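Local coordinates for chitin-binding type-4 domain-containing protein (Photorhabdus laumondii subsp. laumondii, PDB 6T5Z) that is a copper-dependent lytic polysaccharide monooxygenase of family AA10 that probably breaks chitin chains oxidatively, at residues Ile88-Ser93 with Trp154-Thr159; Gln33-Lys38 with Phe163-Asp168; Trp95-Thr100 with His148-Val153. All coordinates share one frame; numbering follows the deposited sequence.

How the interactions relate
All three contacts belong to one mixed sheet. Interactions 1 and 3 both join strand 92-99 to strand 148-156, interaction 1 at the copper end and interaction 3 further along, their centres about 18 Å apart. Interaction 2 adds the short strand 36-38 to strand 161-172, the next partner of 148-156; its centre is about 13 Å from that of interaction 1 and about 10 Å from that of interaction 3. Along the chain, 33-38 and 163-168 enclose the other two contacts, and 88-93 with 154-159 encloses 95-100 with 148-153. Stacking of W154 on W95 and the bond from F163 N to W154 O tie the copper-binding edge to the interior.

Interaction 1 of 3, residues Ile88-Ser93 with Trp154-Thr159; sequences IQHKTS and WTISDT. With CU (copper (II) ion), chain D.
In the copper-binding histidine brace, H90 sits in the loop leading into strand 92-99, binds copper through NE2 at 2.0 Å and packs against W154 and I156. Its ring is nearly parallel to the six-membered ring of W154, planes 22° apart, but slid so far that the two scarcely overlap; H90 CD2 comes 3.9 Å from W154 CH2. I156 suits the adjoining place because its branched chain sends both CG2 and CD1 against H90 CB. The N-terminal H1 completes the brace, and two waters also bind the metal.

Behind the ligand lies a second shell built on T92, where strand 92-99 begins its antiparallel pairing with 148-156. W154, its CG anti to the backbone N (chi1 171°), directs NE1 to T92 OG1 at 2.9 Å, with the oxygen almost in the indole plane. The same OG1 donates to H90 O at 2.8 Å, so a single hydroxyl connects tryptophan to the ligand's own backbone. Either side of T92, S157 N donates to K91 O and S93 N to T155 O, both at 2.9 Å. A water accepts from K91 N and donates to D158 OD2 (2.6 Å), while K91 NZ turns to E127 O.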
# COMPACT_ATOMS: atom_id res chain seq x y z
N ILE A 88 14.67 5.51 5.75
CA ILE A 88 15.82 5.98 4.99
C ILE A 88 15.31 6.88 3.88
O ILE A 88 14.55 6.43 3.01
CB ILE A 88 16.67 4.82 4.43
CG1 ILE A 88 17.11 3.89 5.56
CG2 ILE A 88 17.88 5.37 3.69
CD1 ILE A 88 17.85 2.66 5.09
N GLN A 89 15.68 8.16 3.93
CA GLN A 89 15.19 9.14 2.96
C GLN A 89 15.88 8.97 1.61
O GLN A 89 17.09 8.75 1.54
CB GLN A 89 15.44 10.56 3.48
CG GLN A 89 14.72 10.89 4.77
CD GLN A 89 15.44 11.96 5.56
OE1 GLN A 89 16.28 11.66 6.40
NE2 GLN A 89 15.14 13.22 5.27
N HIS A 90 15.08 9.06 0.54
CA HIS A 90 15.58 9.01 -0.83
C HIS A 90 14.84 10.04 -1.65
O HIS A 90 13.65 10.29 -1.43
CB HIS A 90 15.36 7.65 -1.50
CG HIS A 90 15.81 6.48 -0.68
ND1 HIS A 90 17.13 6.29 -0.32
CD2 HIS A 90 15.13 5.42 -0.19
CE1 HIS A 90 17.23 5.17 0.37
NE2 HIS A 90 16.03 4.62 0.46
N LYS A 91 15.55 10.61 -2.63
CA LYS A 91 14.93 11.55 -3.55
C LYS A 91 13.72 10.90 -4.21
O LYS A 91 13.78 9.75 -4.65
CB LYS A 91 15.95 12.00 -4.60
CG LYS A 91 17.07 12.90 -4.05
CD LYS A 91 18.14 13.18 -5.11
CE LYS A 91 17.56 13.80 -6.36
NZ LYS A 91 17.20 15.24 -6.18
N THR A 92 12.63 11.66 -4.30
CA THR A 92 11.30 11.09 -4.52
C THR A 92 10.66 11.68 -5.77
O THR A 92 10.54 12.89 -5.90
CB THR A 92 10.43 11.37 -3.30
OG1 THR A 92 10.98 10.68 -2.16
CG2 THR A 92 9.00 10.90 -3.53
N SER A 93 10.21 10.80 -6.68
CA SER A 93 9.39 11.25 -7.80
C SER A 93 7.98 11.57 -7.35
O SER A 93 7.43 12.63 -7.69
CB SER A 93 9.35 10.18 -8.90
OG SER A 93 10.59 10.03 -9.55
N TRP A 154 5.47 4.60 -3.30
CA TRP A 154 6.47 5.64 -3.12
C TRP A 154 7.55 5.40 -4.16
O TRP A 154 8.31 4.43 -4.05
CB TRP A 154 7.03 5.59 -1.70
CG TRP A 154 8.20 6.47 -1.48
CD1 TRP A 154 8.48 7.65 -2.13
CD2 TRP A 154 9.27 6.27 -0.54
NE1 TRP A 154 9.65 8.18 -1.66
CE2 TRP A 154 10.15 7.37 -0.67
CE3 TRP A 154 9.57 5.29 0.40
CZ2 TRP A 154 11.32 7.49 0.09
CZ3 TRP A 154 10.72 5.41 1.17
CH2 TRP A 154 11.58 6.50 1.01
N THR A 155 7.60 6.26 -5.18
CA THR A 155 8.48 6.07 -6.32
C THR A 155 9.76 6.87 -6.11
O THR A 155 9.71 8.08 -5.87
CB THR A 155 7.75 6.47 -7.61
OG1 THR A 155 6.61 5.62 -7.80
CG2 THR A 155 8.66 6.38 -8.85
N ILE A 156 10.91 6.18 -6.18
CA ILE A 156 12.22 6.78 -5.93
C ILE A 156 12.77 7.34 -7.23
O ILE A 156 12.81 6.63 -8.24
CB ILE A 156 13.19 5.74 -5.34
CG1 ILE A 156 12.59 5.02 -4.13
CG2 ILE A 156 14.52 6.41 -4.97
CD1 ILE A 156 12.16 5.95 -3.02
N SER A 157 13.23 8.60 -7.20
CA SER A 157 13.59 9.27 -8.45
C SER A 157 14.98 8.89 -8.95
O SER A 157 15.22 8.94 -10.17
CB SER A 157 13.52 10.79 -8.26
OG SER A 157 14.56 11.24 -7.42
N ASP A 158 15.90 8.51 -8.07
CA ASP A 158 17.28 8.26 -8.49
C ASP A 158 17.64 6.77 -8.50
O ASP A 158 18.82 6.43 -8.62
CB ASP A 158 18.27 9.09 -7.64
CG ASP A 158 18.24 8.74 -6.15
OD1 ASP A 158 17.43 7.90 -5.74
OD2 ASP A 158 19.05 9.34 -5.40
N THR A 159 16.64 5.88 -8.39
CA THR A 159 16.83 4.46 -8.66
C THR A 159 15.73 3.98 -9.61
O THR A 159 14.88 4.76 -10.07
CB THR A 159 16.82 3.61 -7.38
OG1 THR A 159 15.48 3.54 -6.88
CG2 THR A 159 17.74 4.21 -6.33
CU CU D . 15.56 2.84 1.23
O HOH W 1 18.43 9.85 -2.88
O HOH W 2 17.90 2.36 1.50
O HOH W 3 16.24 1.97 -0.82

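Interaction 2 of 3, residues Gln33-Lys38 with Phe163-Asp168; sequences QSLEAK and FYQVID
L35 and Y164 make the backbone hydrogen bond of this antiparallel junction, Y164 N donating to L35 O at 2.9 Å. The same carbonyl oxygen also receives F163 CA as a C-H...O contact at 3.2 Å. L35 is the centre of an inverse gamma turn, closed by a weak bond from E36 N to S34 O, through which the chain enters strand 36-38. At the far end of that strand Y164 OH donates to K38 O, lying in its carbonyl plane at 2.6 Å; A37 is small enough to let the tyrosine ring pass, its CB 4.0 Å from CE1.

Beside the E36-F163 pair, E36 lays CG over one face of the F163 ring, 4.1 Å from the centroid. CG anti to the backbone N (chi1 -173°) and an extended chain carry the carboxylate past the ring, where OE2 meets N161. Q165 OE1 is taken by S9 and by I4 N, and its NE2, 3.5 Å from L35 CD1, has a weak bond to P32 O.

With the side chain of F163 about 4 Å from the copper, this is consistent with an aromatic residue flanking the metal whose backbone and neighbouring polar groups are already satisfied.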
# COMPACT_ATOMS: atom_id res chain seq x y z
N GLN A 33 9.41 -1.83 6.19
CA GLN A 33 9.96 -0.73 5.41
C GLN A 33 10.63 -1.19 4.12
O GLN A 33 11.09 -0.33 3.34
CB GLN A 33 11.00 0.05 6.23
CG GLN A 33 12.36 -0.67 6.51
CD GLN A 33 12.35 -1.51 7.81
OE1 GLN A 33 11.29 -1.90 8.29
NE2 GLN A 33 13.54 -1.77 8.38
N SER A 34 10.66 -2.50 3.84
CA SER A 34 11.60 -3.05 2.87
C SER A 34 10.92 -3.65 1.64
O SER A 34 11.53 -4.45 0.93
CB SER A 34 12.47 -4.09 3.55
OG SER A 34 13.29 -3.49 4.55
N LEU A 35 9.68 -3.26 1.37
CA LEU A 35 8.93 -3.81 0.24
C LEU A 35 9.26 -3.01 -1.02
O LEU A 35 8.49 -2.20 -1.55
CB LEU A 35 7.44 -3.82 0.58
CG LEU A 35 7.06 -4.96 1.57
CD1 LEU A 35 5.93 -4.54 2.47
CD2 LEU A 35 6.67 -6.18 0.78
N GLU A 36 10.47 -3.26 -1.52
CA GLU A 36 11.06 -2.50 -2.62
C GLU A 36 11.07 -3.34 -3.90
O GLU A 36 11.47 -4.50 -3.88
CB GLU A 36 12.49 -2.08 -2.27
CG GLU A 36 13.13 -1.13 -3.29
CD GLU A 36 14.59 -0.86 -2.97
OE1 GLU A 36 15.08 -1.40 -1.96
OE2 GLU A 36 15.25 -0.13 -3.73
N ALA A 37 10.67 -2.73 -5.00
CA ALA A 37 10.57 -3.41 -6.28
C ALA A 37 10.63 -2.37 -7.39
O ALA A 37 10.69 -1.17 -7.13
CB ALA A 37 9.29 -4.25 -6.37
N LYS A 38 10.61 -2.83 -8.64
CA LYS A 38 10.68 -1.90 -9.76
C LYS A 38 9.50 -0.93 -9.75
O LYS A 38 8.37 -1.31 -9.38
CB LYS A 38 10.72 -2.66 -11.08
CG LYS A 38 12.01 -3.41 -11.30
CD LYS A 38 13.18 -2.47 -11.44
CE LYS A 38 14.49 -3.23 -11.62
NZ LYS A 38 14.85 -3.93 -10.36
N PHE A 163 8.57 1.71 -3.44
CA PHE A 163 8.13 0.92 -2.29
C PHE A 163 6.63 0.73 -2.33
O PHE A 163 5.88 1.67 -2.63
CB PHE A 163 8.57 1.59 -0.98
CG PHE A 163 10.05 1.52 -0.76
CD1 PHE A 163 10.90 2.43 -1.38
CD2 PHE A 163 10.60 0.50 -0.00
CE1 PHE A 163 12.27 2.34 -1.21
CE2 PHE A 163 11.98 0.41 0.17
CZ PHE A 163 12.81 1.33 -0.44
N TYR A 164 6.17 -0.49 -2.01
CA TYR A 164 4.79 -0.89 -2.25
C TYR A 164 4.11 -1.25 -0.94
O TYR A 164 4.57 -2.15 -0.22
CB TYR A 164 4.73 -2.06 -3.24
CG TYR A 164 5.08 -1.65 -4.66
CD1 TYR A 164 6.40 -1.63 -5.11
CD2 TYR A 164 4.08 -1.28 -5.56
CE1 TYR A 164 6.72 -1.25 -6.42
CE2 TYR A 164 4.38 -0.90 -6.86
CZ TYR A 164 5.70 -0.89 -7.29
OH TYR A 164 5.99 -0.53 -8.58
N GLN A 165 3.00 -0.57 -0.63
CA GLN A 165 2.31 -0.74 0.65
C GLN A 165 0.81 -0.93 0.44
O GLN A 165 0.09 0.06 0.28
CB GLN A 165 2.58 0.46 1.56
CG GLN A 165 4.02 0.53 2.07
CD GLN A 165 4.22 -0.25 3.37
OE1 GLN A 165 3.58 0.03 4.37
NE2 GLN A 165 5.13 -1.21 3.34
N VAL A 166 0.32 -2.19 0.50
CA VAL A 166 -1.12 -2.43 0.50
C VAL A 166 -1.68 -2.19 1.90
O VAL A 166 -1.02 -2.42 2.92
CB VAL A 166 -1.45 -3.86 -0.00
CG1 VAL A 166 -0.98 -4.05 -1.44
CG2 VAL A 166 -0.84 -4.94 0.90
N ILE A 167 -2.91 -1.67 1.93
CA ILE A 167 -3.65 -1.32 3.15
C ILE A 167 -5.03 -1.95 3.06
O ILE A 167 -5.74 -1.77 2.06
CB ILE A 167 -3.78 0.22 3.31
CG1 ILE A 167 -2.43 0.91 3.18
CG2 ILE A 167 -4.42 0.57 4.66
CD1 ILE A 167 -2.51 2.44 3.04
N ASP A 168 -5.43 -2.67 4.10
CA ASP A 168 -6.76 -3.26 4.16
C ASP A 168 -7.70 -2.32 4.89
O ASP A 168 -7.39 -1.85 5.99
CB ASP A 168 -6.72 -4.61 4.88
CG ASP A 168 -5.84 -5.60 4.16
OD1 ASP A 168 -4.68 -5.79 4.58
OD2 ASP A 168 -6.32 -6.17 3.15

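Interaction 3 of 3, residues Trp95-Thr100 with His148-Val153; sequences WEYFIT and HVILGV
At the T100 end of the paired segments the hydroxyl of T100 meets the ND1 edge of the H148 ring, the two side chains crossing at a slant: T100 OG1 lies 2.9 Å from H148 ND1, a hydrogen bond in which either atom could be the donor. That hydroxyl also accepts a hydrogen bond from V149 N at 3.0 Å, taking the place a main-chain carbonyl would normally fill, while T100 O is bonded by Y144 OH. With OG1 between the backbone N and the carbonyl carbon (chi1 39°), threonine can grip both partners at once, and T100 N still reaches V149 O.

From there the register runs through the hydrogen-bonded pairs F98-L151 and E96-V153. Each is closed by two bonds, among them L151 N to F98 O and V153 N to E96 O, both 2.8 Å. The non-hydrogen-bonded pair Y97-G152 stands between these two, and I99-I150 follows F98-L151 toward T100. Side chains alternate between the faces. On one, I99 CG1 packs on I150 CG1 at 3.8 Å, and the Y97 ring passes close to G152, Y97 CD2 3.6 Å from G152 CA, where glycine has no side chain to meet it. On the other, E96 lies alongside V153, and F98 CE2, at the ring edge, is 4.2 Å from V153 CG2.

Further out, Y97 OH is bonded by N136 and W84, its ring stacks on F82, and F41 meets F98 edge-to-face. Strand 161-172 covers V149, L151 and V153. With most facing N-H and C=O groups bonded across the strands, mainly apolar side chains fill the buried faces, and T100 OG1 satisfies both V149 N and H148 ND1.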
# COMPACT_ATOMS: atom_id res chain seq x y z
N TRP A 95 4.33 10.23 -4.61
CA TRP A 95 3.53 9.36 -3.76
C TRP A 95 2.20 9.18 -4.47
O TRP A 95 1.59 10.16 -4.89
CB TRP A 95 3.29 10.01 -2.38
CG TRP A 95 4.52 10.65 -1.84
CD1 TRP A 95 5.00 11.91 -2.12
CD2 TRP A 95 5.46 10.06 -0.94
NE1 TRP A 95 6.17 12.13 -1.43
CE2 TRP A 95 6.47 11.01 -0.70
CE3 TRP A 95 5.54 8.81 -0.31
CZ2 TRP A 95 7.56 10.76 0.13
CZ3 TRP A 95 6.62 8.56 0.53
CH2 TRP A 95 7.61 9.52 0.73
N GLU A 96 1.74 7.94 -4.62
CA GLU A 96 0.49 7.73 -5.33
C GLU A 96 -0.25 6.55 -4.74
O GLU A 96 0.33 5.69 -4.06
CB GLU A 96 0.73 7.53 -6.83
CG GLU A 96 1.44 6.25 -7.16
CD GLU A 96 1.57 6.01 -8.67
OE1 GLU A 96 1.13 6.86 -9.47
OE2 GLU A 96 2.12 4.96 -9.04
N TYR A 97 -1.56 6.51 -5.00
CA TYR A 97 -2.46 5.57 -4.33
C TYR A 97 -3.46 5.01 -5.34
O TYR A 97 -4.07 5.78 -6.09
CB TYR A 97 -3.18 6.25 -3.15
CG TYR A 97 -2.17 6.74 -2.15
CD1 TYR A 97 -1.60 8.00 -2.25
CD2 TYR A 97 -1.76 5.91 -1.11
CE1 TYR A 97 -0.62 8.43 -1.35
CE2 TYR A 97 -0.81 6.32 -0.20
CZ TYR A 97 -0.24 7.57 -0.33
OH TYR A 97 0.71 7.97 0.59
N PHE A 98 -3.58 3.69 -5.35
CA PHE A 98 -4.56 2.95 -6.14
C PHE A 98 -5.56 2.30 -5.19
O PHE A 98 -5.26 2.04 -4.02
CB PHE A 98 -3.87 1.85 -6.97
CG PHE A 98 -2.89 2.37 -7.98
CD1 PHE A 98 -3.26 2.50 -9.31
CD2 PHE A 98 -1.57 2.70 -7.62
CE1 PHE A 98 -2.36 2.96 -10.27
CE2 PHE A 98 -0.67 3.17 -8.57
CZ PHE A 98 -1.07 3.29 -9.91
N ILE A 99 -6.76 2.01 -5.68
CA ILE A 99 -7.71 1.27 -4.87
C ILE A 99 -8.33 0.15 -5.70
O ILE A 99 -8.39 0.23 -6.93
CB ILE A 99 -8.79 2.20 -4.25
CG1 ILE A 99 -9.56 1.47 -3.13
CG2 ILE A 99 -9.73 2.75 -5.33
CD1 ILE A 99 -10.38 2.41 -2.28
N THR A 100 -8.74 -0.91 -5.02
CA THR A 100 -9.42 -2.01 -5.69
C THR A 100 -10.68 -1.50 -6.38
O THR A 100 -11.30 -0.53 -5.96
CB THR A 100 -9.79 -3.11 -4.69
OG1 THR A 100 -10.24 -2.53 -3.45
CG2 THR A 100 -8.58 -3.99 -4.40
N HIS A 148 -12.01 -2.95 0.91
CA HIS A 148 -11.18 -2.56 -0.23
C HIS A 148 -9.73 -2.52 0.20
O HIS A 148 -9.42 -2.28 1.37
CB HIS A 148 -11.60 -1.20 -0.78
CG HIS A 148 -12.89 -1.25 -1.53
ND1 HIS A 148 -12.97 -1.77 -2.80
CD2 HIS A 148 -14.15 -0.90 -1.18
CE1 HIS A 148 -14.22 -1.71 -3.21
NE2 HIS A 148 -14.96 -1.20 -2.24
N VAL A 149 -8.83 -2.72 -0.77
CA VAL A 149 -7.40 -2.66 -0.55
C VAL A 149 -6.87 -1.44 -1.28
O VAL A 149 -7.19 -1.22 -2.45
CB VAL A 149 -6.68 -3.93 -1.02
CG1 VAL A 149 -5.17 -3.76 -0.94
CG2 VAL A 149 -7.15 -5.13 -0.19
N ILE A 150 -6.07 -0.64 -0.58
CA ILE A 150 -5.43 0.54 -1.15
C ILE A 150 -3.96 0.20 -1.32
O ILE A 150 -3.34 -0.36 -0.41
CB ILE A 150 -5.64 1.77 -0.24
CG1 ILE A 150 -7.12 2.17 -0.25
CG2 ILE A 150 -4.70 2.92 -0.65
CD1 ILE A 150 -7.55 3.21 0.76
N LEU A 151 -3.41 0.51 -2.49
CA LEU A 151 -1.99 0.32 -2.77
C LEU A 151 -1.29 1.67 -2.75
O LEU A 151 -1.51 2.51 -3.63
CB LEU A 151 -1.75 -0.39 -4.10
CG LEU A 151 -0.28 -0.52 -4.52
CD1 LEU A 151 0.50 -1.43 -3.55
CD2 LEU A 151 -0.13 -1.03 -5.95
N GLY A 152 -0.43 1.88 -1.75
CA GLY A 152 0.41 3.06 -1.71
C GLY A 152 1.72 2.77 -2.42
O GLY A 152 2.31 1.71 -2.22
N VAL A 153 2.16 3.72 -3.25
CA VAL A 153 3.40 3.57 -4.00
C VAL A 153 4.26 4.81 -3.79
O VAL A 153 3.82 5.94 -4.08
CB VAL A 153 3.16 3.33 -5.50
CG1 VAL A 153 4.50 3.08 -6.22
CG2 VAL A 153 2.20 2.15 -5.69